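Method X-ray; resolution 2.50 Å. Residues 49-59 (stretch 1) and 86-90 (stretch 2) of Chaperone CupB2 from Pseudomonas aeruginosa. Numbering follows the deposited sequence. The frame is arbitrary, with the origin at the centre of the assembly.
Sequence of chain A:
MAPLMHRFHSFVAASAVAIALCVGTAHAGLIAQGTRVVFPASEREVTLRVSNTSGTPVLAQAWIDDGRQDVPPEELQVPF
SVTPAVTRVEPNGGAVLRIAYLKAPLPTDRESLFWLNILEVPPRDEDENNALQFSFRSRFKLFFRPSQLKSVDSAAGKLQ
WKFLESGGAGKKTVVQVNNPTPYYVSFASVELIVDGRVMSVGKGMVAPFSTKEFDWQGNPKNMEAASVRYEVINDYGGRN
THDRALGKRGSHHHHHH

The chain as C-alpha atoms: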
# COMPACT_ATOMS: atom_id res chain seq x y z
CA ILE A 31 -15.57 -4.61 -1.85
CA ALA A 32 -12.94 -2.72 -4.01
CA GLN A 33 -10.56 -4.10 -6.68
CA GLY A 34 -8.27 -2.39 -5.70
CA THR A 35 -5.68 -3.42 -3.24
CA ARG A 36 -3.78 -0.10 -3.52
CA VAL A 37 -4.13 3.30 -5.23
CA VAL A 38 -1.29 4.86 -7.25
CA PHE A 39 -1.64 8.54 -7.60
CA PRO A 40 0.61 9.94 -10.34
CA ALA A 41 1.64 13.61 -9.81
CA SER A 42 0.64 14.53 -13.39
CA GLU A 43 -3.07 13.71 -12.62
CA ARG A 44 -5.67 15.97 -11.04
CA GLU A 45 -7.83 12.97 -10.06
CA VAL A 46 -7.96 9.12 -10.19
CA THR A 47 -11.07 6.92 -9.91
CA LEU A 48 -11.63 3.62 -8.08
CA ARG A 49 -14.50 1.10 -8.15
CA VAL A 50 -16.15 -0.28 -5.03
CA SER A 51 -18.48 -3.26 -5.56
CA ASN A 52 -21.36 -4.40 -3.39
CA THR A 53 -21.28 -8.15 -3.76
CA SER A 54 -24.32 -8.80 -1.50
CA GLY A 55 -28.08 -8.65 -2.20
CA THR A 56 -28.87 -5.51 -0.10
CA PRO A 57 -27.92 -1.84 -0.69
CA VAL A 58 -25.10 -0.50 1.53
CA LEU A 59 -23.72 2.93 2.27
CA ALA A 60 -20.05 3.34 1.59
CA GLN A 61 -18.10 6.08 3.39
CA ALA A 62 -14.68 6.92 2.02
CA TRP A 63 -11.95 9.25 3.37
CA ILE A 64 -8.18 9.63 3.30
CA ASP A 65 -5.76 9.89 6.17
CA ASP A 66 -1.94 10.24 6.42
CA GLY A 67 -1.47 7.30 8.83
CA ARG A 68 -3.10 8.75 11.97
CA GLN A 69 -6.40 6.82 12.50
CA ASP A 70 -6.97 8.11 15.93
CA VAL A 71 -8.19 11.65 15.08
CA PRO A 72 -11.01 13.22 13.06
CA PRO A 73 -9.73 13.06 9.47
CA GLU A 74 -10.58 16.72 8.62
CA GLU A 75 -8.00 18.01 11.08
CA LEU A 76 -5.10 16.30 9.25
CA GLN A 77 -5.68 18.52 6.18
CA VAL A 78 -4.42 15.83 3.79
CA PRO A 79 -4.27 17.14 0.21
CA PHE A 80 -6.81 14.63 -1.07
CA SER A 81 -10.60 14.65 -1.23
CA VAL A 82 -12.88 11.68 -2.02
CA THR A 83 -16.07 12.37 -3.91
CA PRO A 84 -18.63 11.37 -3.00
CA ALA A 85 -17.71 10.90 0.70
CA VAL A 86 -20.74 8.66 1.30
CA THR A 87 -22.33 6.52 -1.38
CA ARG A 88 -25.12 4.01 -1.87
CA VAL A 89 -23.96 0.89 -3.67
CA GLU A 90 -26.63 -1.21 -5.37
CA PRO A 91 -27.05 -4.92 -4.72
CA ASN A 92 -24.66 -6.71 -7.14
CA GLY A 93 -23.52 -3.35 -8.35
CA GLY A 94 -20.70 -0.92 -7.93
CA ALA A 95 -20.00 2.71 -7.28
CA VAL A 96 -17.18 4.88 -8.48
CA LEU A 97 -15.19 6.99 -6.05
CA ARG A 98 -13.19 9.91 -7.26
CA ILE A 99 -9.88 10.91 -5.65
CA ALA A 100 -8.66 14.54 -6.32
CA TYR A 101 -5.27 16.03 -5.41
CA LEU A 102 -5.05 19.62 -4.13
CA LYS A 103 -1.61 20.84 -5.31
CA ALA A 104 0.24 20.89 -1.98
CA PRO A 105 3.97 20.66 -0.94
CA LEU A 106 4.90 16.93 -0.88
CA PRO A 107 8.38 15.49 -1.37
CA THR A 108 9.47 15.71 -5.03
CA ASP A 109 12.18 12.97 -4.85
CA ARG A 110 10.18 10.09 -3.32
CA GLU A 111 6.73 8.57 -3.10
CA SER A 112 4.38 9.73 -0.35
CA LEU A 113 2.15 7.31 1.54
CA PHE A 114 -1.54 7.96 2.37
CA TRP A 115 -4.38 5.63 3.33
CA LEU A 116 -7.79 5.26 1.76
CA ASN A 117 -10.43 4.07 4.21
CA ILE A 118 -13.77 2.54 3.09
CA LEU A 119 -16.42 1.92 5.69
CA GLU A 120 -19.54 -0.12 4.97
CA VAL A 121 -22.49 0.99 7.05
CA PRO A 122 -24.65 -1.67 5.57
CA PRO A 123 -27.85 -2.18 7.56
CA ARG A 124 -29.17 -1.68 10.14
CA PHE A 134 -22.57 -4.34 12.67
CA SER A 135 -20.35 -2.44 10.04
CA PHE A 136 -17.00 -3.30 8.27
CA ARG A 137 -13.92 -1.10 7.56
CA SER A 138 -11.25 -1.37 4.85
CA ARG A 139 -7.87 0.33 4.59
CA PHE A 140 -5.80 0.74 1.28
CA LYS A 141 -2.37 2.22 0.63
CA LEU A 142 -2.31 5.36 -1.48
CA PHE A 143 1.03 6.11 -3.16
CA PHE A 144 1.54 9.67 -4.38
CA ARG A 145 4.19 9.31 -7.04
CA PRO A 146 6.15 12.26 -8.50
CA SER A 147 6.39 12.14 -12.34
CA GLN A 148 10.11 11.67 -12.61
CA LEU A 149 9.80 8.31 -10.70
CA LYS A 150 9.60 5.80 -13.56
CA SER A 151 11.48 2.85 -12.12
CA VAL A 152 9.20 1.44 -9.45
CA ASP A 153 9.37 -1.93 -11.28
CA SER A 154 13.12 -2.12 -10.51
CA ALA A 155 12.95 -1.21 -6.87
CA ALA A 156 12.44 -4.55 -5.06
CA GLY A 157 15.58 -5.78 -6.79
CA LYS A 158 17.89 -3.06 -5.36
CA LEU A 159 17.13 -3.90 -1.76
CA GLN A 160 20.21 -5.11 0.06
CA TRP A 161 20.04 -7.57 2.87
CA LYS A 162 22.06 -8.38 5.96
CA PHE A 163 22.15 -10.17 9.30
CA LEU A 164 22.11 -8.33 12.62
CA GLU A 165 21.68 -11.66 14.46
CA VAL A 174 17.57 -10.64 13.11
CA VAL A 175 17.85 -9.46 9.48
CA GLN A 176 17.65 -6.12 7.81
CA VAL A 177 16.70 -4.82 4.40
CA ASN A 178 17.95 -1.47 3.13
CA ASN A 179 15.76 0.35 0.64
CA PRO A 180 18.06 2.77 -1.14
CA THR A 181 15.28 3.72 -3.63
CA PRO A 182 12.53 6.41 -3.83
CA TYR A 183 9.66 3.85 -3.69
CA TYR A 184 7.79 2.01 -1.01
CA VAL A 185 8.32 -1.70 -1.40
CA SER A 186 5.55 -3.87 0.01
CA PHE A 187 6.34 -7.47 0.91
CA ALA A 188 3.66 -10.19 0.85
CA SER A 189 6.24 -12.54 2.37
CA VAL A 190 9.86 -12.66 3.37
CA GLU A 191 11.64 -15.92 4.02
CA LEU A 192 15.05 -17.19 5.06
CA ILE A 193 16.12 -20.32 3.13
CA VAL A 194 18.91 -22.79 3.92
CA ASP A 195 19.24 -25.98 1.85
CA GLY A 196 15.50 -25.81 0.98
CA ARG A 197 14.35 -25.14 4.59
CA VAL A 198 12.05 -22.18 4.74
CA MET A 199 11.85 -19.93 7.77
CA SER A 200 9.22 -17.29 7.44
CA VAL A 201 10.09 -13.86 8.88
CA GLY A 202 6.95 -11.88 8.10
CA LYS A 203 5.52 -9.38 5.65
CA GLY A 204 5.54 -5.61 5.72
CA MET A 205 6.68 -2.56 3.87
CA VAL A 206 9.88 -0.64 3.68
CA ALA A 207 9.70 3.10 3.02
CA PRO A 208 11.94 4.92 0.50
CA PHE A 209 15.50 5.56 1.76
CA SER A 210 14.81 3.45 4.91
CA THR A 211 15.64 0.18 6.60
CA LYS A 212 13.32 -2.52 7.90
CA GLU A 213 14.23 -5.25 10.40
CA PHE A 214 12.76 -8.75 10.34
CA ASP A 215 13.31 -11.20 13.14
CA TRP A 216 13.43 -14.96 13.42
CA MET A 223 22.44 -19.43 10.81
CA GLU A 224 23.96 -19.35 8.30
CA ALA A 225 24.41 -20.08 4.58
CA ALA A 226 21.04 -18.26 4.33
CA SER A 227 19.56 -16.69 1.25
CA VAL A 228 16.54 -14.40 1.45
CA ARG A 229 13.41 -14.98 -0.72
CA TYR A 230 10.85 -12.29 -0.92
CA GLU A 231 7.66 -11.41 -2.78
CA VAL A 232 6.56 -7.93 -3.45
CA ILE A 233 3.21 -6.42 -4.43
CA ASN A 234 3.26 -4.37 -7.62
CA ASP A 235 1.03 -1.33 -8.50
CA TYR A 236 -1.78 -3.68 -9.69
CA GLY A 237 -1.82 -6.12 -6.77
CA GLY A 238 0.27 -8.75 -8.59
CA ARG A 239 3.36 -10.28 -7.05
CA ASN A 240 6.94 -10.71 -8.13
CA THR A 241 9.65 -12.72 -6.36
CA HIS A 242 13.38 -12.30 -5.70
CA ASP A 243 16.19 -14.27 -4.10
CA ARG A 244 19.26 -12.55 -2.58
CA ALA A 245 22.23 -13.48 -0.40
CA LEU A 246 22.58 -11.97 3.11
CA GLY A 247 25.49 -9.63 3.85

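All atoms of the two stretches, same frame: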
# COMPACT_ATOMS: atom_id res chain seq x y z
N ARG A 49 -13.19 1.76 -8.27
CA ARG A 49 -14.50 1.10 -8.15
C ARG A 49 -14.62 0.37 -6.81
O ARG A 49 -13.65 -0.28 -6.38
CB ARG A 49 -14.75 0.12 -9.28
CG ARG A 49 -14.76 0.78 -10.62
CD ARG A 49 -15.00 -0.27 -11.68
NE ARG A 49 -14.85 0.26 -13.04
CZ ARG A 49 -15.06 -0.45 -14.15
NH1 ARG A 49 -15.45 -1.72 -14.07
NH2 ARG A 49 -14.90 0.11 -15.34
N VAL A 50 -15.79 0.52 -6.17
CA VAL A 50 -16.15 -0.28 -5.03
C VAL A 50 -17.42 -1.06 -5.33
O VAL A 50 -18.43 -0.47 -5.63
CB VAL A 50 -16.34 0.55 -3.74
CG1 VAL A 50 -15.13 1.46 -3.49
CG2 VAL A 50 -17.62 1.38 -3.81
N SER A 51 -17.36 -2.38 -5.26
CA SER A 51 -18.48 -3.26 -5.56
C SER A 51 -19.20 -3.72 -4.31
O SER A 51 -18.59 -3.97 -3.26
CB SER A 51 -18.02 -4.53 -6.28
OG SER A 51 -17.33 -4.23 -7.48
N ASN A 52 -20.52 -3.83 -4.43
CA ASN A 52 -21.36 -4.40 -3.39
C ASN A 52 -21.74 -5.79 -3.87
O ASN A 52 -22.54 -5.97 -4.82
CB ASN A 52 -22.57 -3.50 -3.16
CG ASN A 52 -23.57 -4.10 -2.25
OD1 ASN A 52 -23.36 -5.18 -1.72
ND2 ASN A 52 -24.70 -3.41 -2.05
N THR A 53 -21.13 -6.79 -3.24
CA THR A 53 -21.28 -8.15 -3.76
C THR A 53 -22.54 -8.86 -3.23
O THR A 53 -23.04 -9.82 -3.84
CB THR A 53 -19.99 -8.99 -3.60
OG1 THR A 53 -20.01 -10.05 -4.55
CG2 THR A 53 -19.84 -9.52 -2.17
N SER A 54 -23.09 -8.31 -2.13
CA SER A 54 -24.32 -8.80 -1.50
C SER A 54 -25.65 -8.46 -2.23
O SER A 54 -25.67 -7.87 -3.34
CB SER A 54 -24.36 -8.29 -0.06
OG SER A 54 -24.85 -6.96 -0.03
N GLY A 55 -26.77 -8.83 -1.60
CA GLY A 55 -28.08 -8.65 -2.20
C GLY A 55 -28.87 -7.49 -1.63
O GLY A 55 -30.02 -7.28 -2.04
N THR A 56 -28.27 -6.74 -0.69
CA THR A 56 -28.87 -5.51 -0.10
C THR A 56 -28.06 -4.25 -0.42
O THR A 56 -26.84 -4.29 -0.46
CB THR A 56 -29.02 -5.58 1.47
OG1 THR A 56 -27.76 -5.85 2.08
CG2 THR A 56 -29.98 -6.64 1.90
N PRO A 57 -28.73 -3.10 -0.61
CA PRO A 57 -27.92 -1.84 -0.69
C PRO A 57 -27.09 -1.54 0.58
O PRO A 57 -27.50 -1.88 1.68
CB PRO A 57 -28.98 -0.74 -0.90
CG PRO A 57 -30.30 -1.37 -0.50
CD PRO A 57 -30.17 -2.85 -0.79
N VAL A 58 -25.95 -0.88 0.42
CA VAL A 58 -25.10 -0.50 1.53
C VAL A 58 -24.66 0.92 1.30
O VAL A 58 -24.54 1.35 0.15
CB VAL A 58 -23.83 -1.37 1.59
CG1 VAL A 58 -24.18 -2.84 1.42
CG2 VAL A 58 -22.85 -0.96 0.51
N LEU A 59 -24.39 1.65 2.38
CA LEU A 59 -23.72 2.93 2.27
C LEU A 59 -22.23 2.74 2.42
O LEU A 59 -21.74 2.05 3.32
CB LEU A 59 -24.22 3.97 3.29
CG LEU A 59 -25.67 4.45 3.29
CD1 LEU A 59 -25.99 5.43 4.45
CD2 LEU A 59 -26.06 5.04 1.97
N VAL A 86 -19.81 9.68 0.88
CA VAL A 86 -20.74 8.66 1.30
C VAL A 86 -21.52 8.28 0.05
O VAL A 86 -22.04 9.14 -0.70
CB VAL A 86 -21.73 9.19 2.39
CG1 VAL A 86 -22.50 8.03 3.04
CG2 VAL A 86 -21.02 10.02 3.49
N THR A 87 -21.62 6.98 -0.19
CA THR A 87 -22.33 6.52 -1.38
C THR A 87 -23.16 5.22 -1.18
O THR A 87 -22.82 4.32 -0.42
CB THR A 87 -21.41 6.58 -2.63
OG1 THR A 87 -22.16 6.22 -3.79
CG2 THR A 87 -20.26 5.66 -2.51
N ARG A 88 -24.33 5.20 -1.78
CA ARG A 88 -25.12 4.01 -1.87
C ARG A 88 -24.52 3.11 -2.96
O ARG A 88 -24.11 3.59 -4.03
CB ARG A 88 -26.52 4.40 -2.30
CG ARG A 88 -27.56 3.37 -1.99
CD ARG A 88 -28.82 3.64 -2.79
NE ARG A 88 -29.94 2.99 -2.12
CZ ARG A 88 -30.56 1.93 -2.60
NH1 ARG A 88 -30.19 1.42 -3.77
NH2 ARG A 88 -31.55 1.39 -1.90
N VAL A 89 -24.48 1.81 -2.70
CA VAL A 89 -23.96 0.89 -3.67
C VAL A 89 -25.04 -0.17 -3.85
O VAL A 89 -25.36 -0.87 -2.90
CB VAL A 89 -22.64 0.27 -3.18
CG1 VAL A 89 -21.95 -0.51 -4.30
CG2 VAL A 89 -21.68 1.36 -2.58
N GLU A 90 -25.58 -0.27 -5.06
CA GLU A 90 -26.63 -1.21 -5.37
C GLU A 90 -26.26 -2.64 -5.02
O GLU A 90 -25.08 -2.99 -5.02
CB GLU A 90 -27.02 -1.20 -6.87
CG GLU A 90 -27.66 0.06 -7.42
CD GLU A 90 -28.82 0.60 -6.60
OE1 GLU A 90 -29.70 -0.17 -6.16
OE2 GLU A 90 -28.84 1.84 -6.40

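A buried amide side chain can tie a strand end to a neighbouring strand and to its own loop, and Asn-52 of the chaperone CupB2 is a compact example. Asn-52 ND2 donates to the carbonyl O of Val-89 at 2.8 Å, nearly straight at 163°, and to Thr-56 O, also at 2.8 Å. One NH2 group thus ties the end of strand 49-52 both to the second stretch and to the loop that leads away from it. On the other side of the amide, Asn-52 OD1 accepts from Ser-54 OG at 2.9 Å, so the turn is fastened by the same residue.

The main chain adds a short antiparallel pairing. Val-58 and Val-89 form the hydrogen-bonded pair: Val-89 N donates to Val-58 O at 2.9 Å, whereas the return bond from Val-58 N to Val-89 O is weak at 3.4 Å. Val-89 O therefore serves both a backbone and a side-chain donor. The next pair, Leu-59 with Arg-88, is non-hydrogen-bonded; there the strands approach closely enough for a CA-H...O contact from Leu-59 CA to Thr-87 O, 3.2 Å.

Alternation along the strands sorts the side chains. Val-58 and Val-89 share one face of the sheet, with Val-58 CG2 3.9 Å from Val-89 CB. Val-89 is the hub of the apolar packing: its CG2 lies 4.2 Å from Val-50 CG2, and its CG1 lies 3.3 Å from Asn-52 CB, so strand 49-52 packs over it while crossing strand 86-89 at 46°.

Leu-59 and Arg-88 occupy the other face, which is more exposed. Here Leu-59 CD2 comes within 4.3 Å of Arg-88 CB, and the extended arginine carries its guanidinium to Pro-57, whose ring covers one face of it. A salt bridge from Arg-88 NH1 to Glu-90 OE1, 2.9 Å, engages the same charged group within its own stretch.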